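Local coordinates for protein MAR1 Ribonuclease (Caenorhabditis elegans, PDB 2B34) that probably acts as a hydrolase of the isochorismatase family and may be a ribonuclease, at residues 36-39 with 40-44; 119-122 with 123-127. All blocks are in the same frame, centred on the assembly; numbering follows the deposited sequence.

Contact 1, in the middle of helix 33-49, and contact 2, at the C-terminal end of helix 114-124, are each made within one helix and illustrate two different points along it. Contact 1 comes first in sequence, in the crossover from strand 15-20 to strand 54-59. Contact 2 follows, in the helix that links strands 103-109 and 128-137. Both helices thus serve the same parallel sheet of the isochorismatase domain. The centres of contact 1 and contact 2 are about 23 Å apart, on opposite sides of the chain's centre. The nearest atoms of contact 1 and contact 2 are about 13 Å apart, without touching. Contact 1 stays within its own chain, whereas contact 2 also meets the second subunit.

Contact 1: 36-39 with 40-44; sequences IITT and SRRLI
S40 and I36 meet one helical turn apart in helix 33-49, the connection of a beta-alpha-beta unit, and the serine folds back on its own backbone. Two donors grip I36 O: S40 N at 2.7 Å, in the regular i to i+4 bond, and S40 OG, also at 2.7 Å. They reach the carbonyl from opposite faces of its plane. What swings the hydroxyl back along the helix is the first torsion, which sets OG beside the backbone N (chi1 -63°), and the buried oxygen finds its acceptor there. Exchanging the serine for an alanine would remove the hydroxyl, and I36 O is likely to be left with the amide as its one donor of this pair.

The next pair, R41 N to I37 O, is equally regular. R42 N bonds to T38 O and also makes a weak bond to T39 O, which takes a second weak bond from L43 N. Outward from this backbone, T39 OG1 bonds to E35 O, and L71 of helix 69-74 packs on S40. R41 turns its bent chain away from the preceding turn to form a salt bridge with D45. R42 reaches the carbonyl of T186 through NH1, and its extended chain begins over the previous turn, where CG lies 3.6 Å from T38 O.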
loop_
_atom_site.group_PDB
_atom_site.type_symbol
_atom_site.label_atom_id
_atom_site.label_comp_id
_atom_site.label_asym_id
_atom_site.label_seq_id
_atom_site.Cartn_x
_atom_site.Cartn_y
_atom_site.Cartn_z
ATOM N N ILE A 36 2.531 -2.039 -23.450
ATOM C CA ILE A 36 2.595 -0.631 -23.084
ATOM C C ILE A 36 2.427 0.293 -24.297
ATOM O O ILE A 36 1.810 1.355 -24.190
ATOM C CB ILE A 36 3.915 -0.358 -22.292
ATOM C CG1 ILE A 36 3.639 -0.308 -20.788
ATOM C CG2 ILE A 36 4.630 0.899 -22.751
ATOM C CD1 ILE A 36 3.344 -1.647 -20.162
ATOM N N ILE A 37 2.960 -0.129 -25.442
ATOM C CA ILE A 37 2.767 0.586 -26.707
ATOM C C ILE A 37 1.298 0.547 -27.128
ATOM O O ILE A 37 0.709 1.588 -27.424
ATOM C CB ILE A 37 3.666 0.014 -27.846
ATOM C CG1 ILE A 37 5.158 0.263 -27.559
ATOM C CG2 ILE A 37 3.228 0.550 -29.234
ATOM C CD1 ILE A 37 5.545 1.714 -27.212
ATOM N N THR A 38 0.713 -0.651 -27.142
ATOM C CA THR A 38 -0.708 -0.812 -27.450
ATOM C C THR A 38 -1.578 0.077 -26.560
ATOM O O THR A 38 -2.476 0.768 -27.043
ATOM C CB THR A 38 -1.161 -2.292 -27.329
ATOM O OG1 THR A 38 -0.442 -3.082 -28.279
ATOM C CG2 THR A 38 -2.649 -2.438 -27.606
ATOM N N THR A 39 -1.295 0.060 -25.261
ATOM C CA THR A 39 -2.089 0.810 -24.291
ATOM C C THR A 39 -1.814 2.319 -24.368
ATOM O O THR A 39 -2.744 3.116 -24.270
ATOM C CB THR A 39 -1.886 0.261 -22.865
ATOM O OG1 THR A 39 -2.170 -1.141 -22.869
ATOM C CG2 THR A 39 -2.818 0.936 -21.880
ATOM N N SER A 40 -0.550 2.700 -24.557
ATOM C CA SER A 40 -0.209 4.111 -24.788
ATOM C C SER A 40 -0.897 4.649 -26.047
ATOM O O SER A 40 -1.324 5.800 -26.069
ATOM C CB SER A 40 1.307 4.329 -24.868
ATOM O OG SER A 40 1.941 4.002 -23.636
ATOM N N ARG A 41 -1.013 3.816 -27.082
ATOM C CA ARG A 41 -1.740 4.203 -28.307
ATOM C C ARG A 41 -3.223 4.483 -28.035
ATOM O O ARG A 41 -3.813 5.370 -28.656
ATOM C CB ARG A 41 -1.550 3.154 -29.416
ATOM C CG ARG A 41 -2.290 3.429 -30.747
ATOM C CD ARG A 41 -1.907 4.763 -31.420
ATOM N NE ARG A 41 -2.848 5.090 -32.494
ATOM C CZ ARG A 41 -2.710 4.717 -33.766
ATOM N NH1 ARG A 41 -1.654 4.014 -34.151
ATOM N NH2 ARG A 41 -3.634 5.048 -34.660
ATOM N N ARG A 42 -3.818 3.743 -27.098
ATOM C CA ARG A 42 -5.212 3.978 -26.686
ATOM C C ARG A 42 -5.420 5.370 -26.098
ATOM O O ARG A 42 -6.417 6.036 -26.405
ATOM C CB ARG A 42 -5.683 2.915 -25.687
ATOM C CG ARG A 42 -5.876 1.549 -26.295
ATOM C CD ARG A 42 -6.144 0.494 -25.235
ATOM N NE ARG A 42 -6.359 -0.823 -25.836
ATOM C CZ ARG A 42 -7.154 -1.760 -25.331
ATOM N NH1 ARG A 42 -7.837 -1.537 -24.215
ATOM N NH2 ARG A 42 -7.279 -2.920 -25.952
ATOM N N LEU A 43 -4.483 5.801 -25.252
ATOM C CA LEU A 43 -4.549 7.122 -24.635
ATOM C C LEU A 43 -4.295 8.242 -25.635
ATOM O O LEU A 43 -4.961 9.277 -25.592
ATOM C CB LEU A 43 -3.582 7.220 -23.454
ATOM C CG LEU A 43 -4.246 6.667 -22.192
ATOM C CD1 LEU A 43 -3.336 5.713 -21.477
ATOM C CD2 LEU A 43 -4.758 7.784 -21.285
ATOM N N ILE A 44 -3.327 8.024 -26.526
ATOM C CA ILE A 44 -3.046 8.951 -27.623
ATOM C C ILE A 44 -4.278 9.147 -28.519
ATOM O O ILE A 44 -4.616 10.278 -28.860
ATOM C CB ILE A 44 -1.810 8.500 -28.436
ATOM C CG1 ILE A 44 -0.526 8.866 -27.684
ATOM C CG2 ILE A 44 -1.801 9.132 -29.823
ATOM C CD1 ILE A 44 0.705 8.098 -28.136
#

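Contact 2: 119-122 with 123-127; sequences TYDL and LERGL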
loop_
_atom_site.group_PDB
_atom_site.type_symbol
_atom_site.label_atom_id
_atom_site.label_comp_id
_atom_site.label_asym_id
_atom_site.label_seq_id
_atom_site.Cartn_x
_atom_site.Cartn_y
_atom_site.Cartn_z
ATOM N N THR A 119 6.936 13.119 -12.841
ATOM C CA THR A 119 5.887 13.103 -11.813
ATOM C C THR A 119 6.191 14.066 -10.659
ATOM O O THR A 119 5.342 14.882 -10.295
ATOM C CB THR A 119 5.650 11.657 -11.281
ATOM O OG1 THR A 119 5.065 10.859 -12.318
ATOM C CG2 THR A 119 4.733 11.644 -10.061
ATOM N N TYR A 120 7.399 13.974 -10.101
ATOM C CA TYR A 120 7.833 14.865 -9.018
ATOM C C TYR A 120 7.829 16.335 -9.429
ATOM O O TYR A 120 7.331 17.190 -8.692
ATOM C CB TYR A 120 9.238 14.501 -8.531
ATOM C CG TYR A 120 9.363 13.260 -7.673
ATOM C CD1 TYR A 120 8.237 12.616 -7.138
ATOM C CD2 TYR A 120 10.627 12.748 -7.361
ATOM C CE1 TYR A 120 8.376 11.477 -6.337
ATOM C CE2 TYR A 120 10.774 11.621 -6.563
ATOM C CZ TYR A 120 9.651 10.992 -6.053
ATOM O OH TYR A 120 9.815 9.876 -5.258
ATOM N N ASP A 121 8.398 16.619 -10.600
ATOM C CA ASP A 121 8.430 17.976 -11.150
ATOM C C ASP A 121 7.025 18.541 -11.368
ATOM O O ASP A 121 6.767 19.705 -11.065
ATOM C CB ASP A 121 9.216 18.008 -12.466
ATOM C CG ASP A 121 10.716 18.093 -12.257
ATOM O OD1 ASP A 121 11.184 18.085 -11.097
ATOM O OD2 ASP A 121 11.439 18.178 -13.267
ATOM N N LEU A 122 6.129 17.708 -11.898
ATOM C CA LEU A 122 4.736 18.096 -12.116
ATOM C C LEU A 122 4.018 18.396 -10.806
ATOM O O LEU A 122 3.326 19.407 -10.693
ATOM C CB LEU A 122 3.984 17.008 -12.885
ATOM C CG LEU A 122 4.296 16.816 -14.371
ATOM C CD1 LEU A 122 3.620 15.558 -14.887
ATOM C CD2 LEU A 122 3.867 18.029 -15.178
ATOM N N LEU A 123 4.195 17.516 -9.822
ATOM C CA LEU A 123 3.581 17.691 -8.506
ATOM C C LEU A 123 4.084 18.950 -7.794
ATOM O O LEU A 123 3.315 19.616 -7.102
ATOM C CB LEU A 123 3.792 16.447 -7.633
ATOM C CG LEU A 123 3.049 15.165 -8.038
ATOM C CD1 LEU A 123 3.569 13.983 -7.243
ATOM C CD2 LEU A 123 1.537 15.303 -7.877
ATOM N N GLU A 124 5.367 19.269 -7.977
ATOM C CA GLU A 124 5.967 20.499 -7.446
ATOM C C GLU A 124 5.302 21.759 -8.001
ATOM O O GLU A 124 5.172 22.763 -7.294
ATOM C CB GLU A 124 7.467 20.539 -7.741
ATOM C CG GLU A 124 8.312 19.756 -6.753
ATOM C CD GLU A 124 9.749 19.558 -7.210
ATOM O OE1 GLU A 124 10.126 20.044 -8.302
ATOM O OE2 GLU A 124 10.507 18.901 -6.466
ATOM N N ARG A 125 4.882 21.692 -9.265
ATOM C CA ARG A 125 4.184 22.792 -9.934
ATOM C C ARG A 125 2.699 22.891 -9.552
ATOM O O ARG A 125 1.977 23.759 -10.054
ATOM C CB ARG A 125 4.331 22.658 -11.454
ATOM C CG ARG A 125 5.676 23.112 -12.002
ATOM C CD ARG A 125 5.921 22.537 -13.392
ATOM N NE ARG A 125 7.080 23.134 -14.055
ATOM C CZ ARG A 125 8.341 22.746 -13.879
ATOM N NH1 ARG A 125 8.639 21.756 -13.046
ATOM N NH2 ARG A 125 9.316 23.359 -14.536
ATOM N N GLY A 126 2.244 22.003 -8.670
ATOM C CA GLY A 126 0.856 22.006 -8.209
ATOM C C GLY A 126 -0.128 21.336 -9.156
ATOM O O GLY A 126 -1.341 21.518 -9.030
ATOM N N LEU A 127 0.397 20.563 -10.107
ATOM C CA LEU A 127 -0.433 19.812 -11.044
ATOM C C LEU A 127 -0.804 18.460 -10.450
ATOM O O LEU A 127 -0.045 17.897 -9.662
ATOM C CB LEU A 127 0.312 19.613 -12.368
ATOM C CG LEU A 127 0.454 20.830 -13.286
ATOM C CD1 LEU A 127 1.877 20.967 -13.789
ATOM C CD2 LEU A 127 -0.529 20.752 -14.447
HETATM O O HOH W 1 9.792 21.357 -10.639
#
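A Schellman motif closes helix 114-124, and its 6→1 bond joins L127 N to L122 O at 3.2 Å. Within that span G126 N bonds to L123 O, the 5→2 bond, and G126 turns the chain out of the helix with a positive phi of 81°, a value that favours glycine. The leucines on either side of the turn also meet: L122 CD2 touches L127 CD1 at 3.8 Å, their side chains crossing at a slant, and L98 of helix 95-98 packs against both.

On the residue before L122, D121 O takes a regular bond from R125 N and a weak one from R125 NH1, 3.4 Å away. The arginine chain runs extended from CG to NE, and the carbonyl oxygen lies at the edge of the guanidinium, in its plane. Although D121 OD1 and E124 OE1 are only 3.6 Å apart, with carboxylate planes 33° out of parallel, R9 of the second subunit forms salt bridges with both residues and probably offsets their repulsion. A water also donates to E124 OE1 at 2.7 Å. On another side of the helix, the T119 and L123 side chains lie side by side, CG2 of T119 3.8 Å from CD1 of L123, and both pack on V129 of the following strand. With glycine at C', this is a Schellman motif ending the helix of a beta-alpha-beta crossover, here leading into strand 128-137.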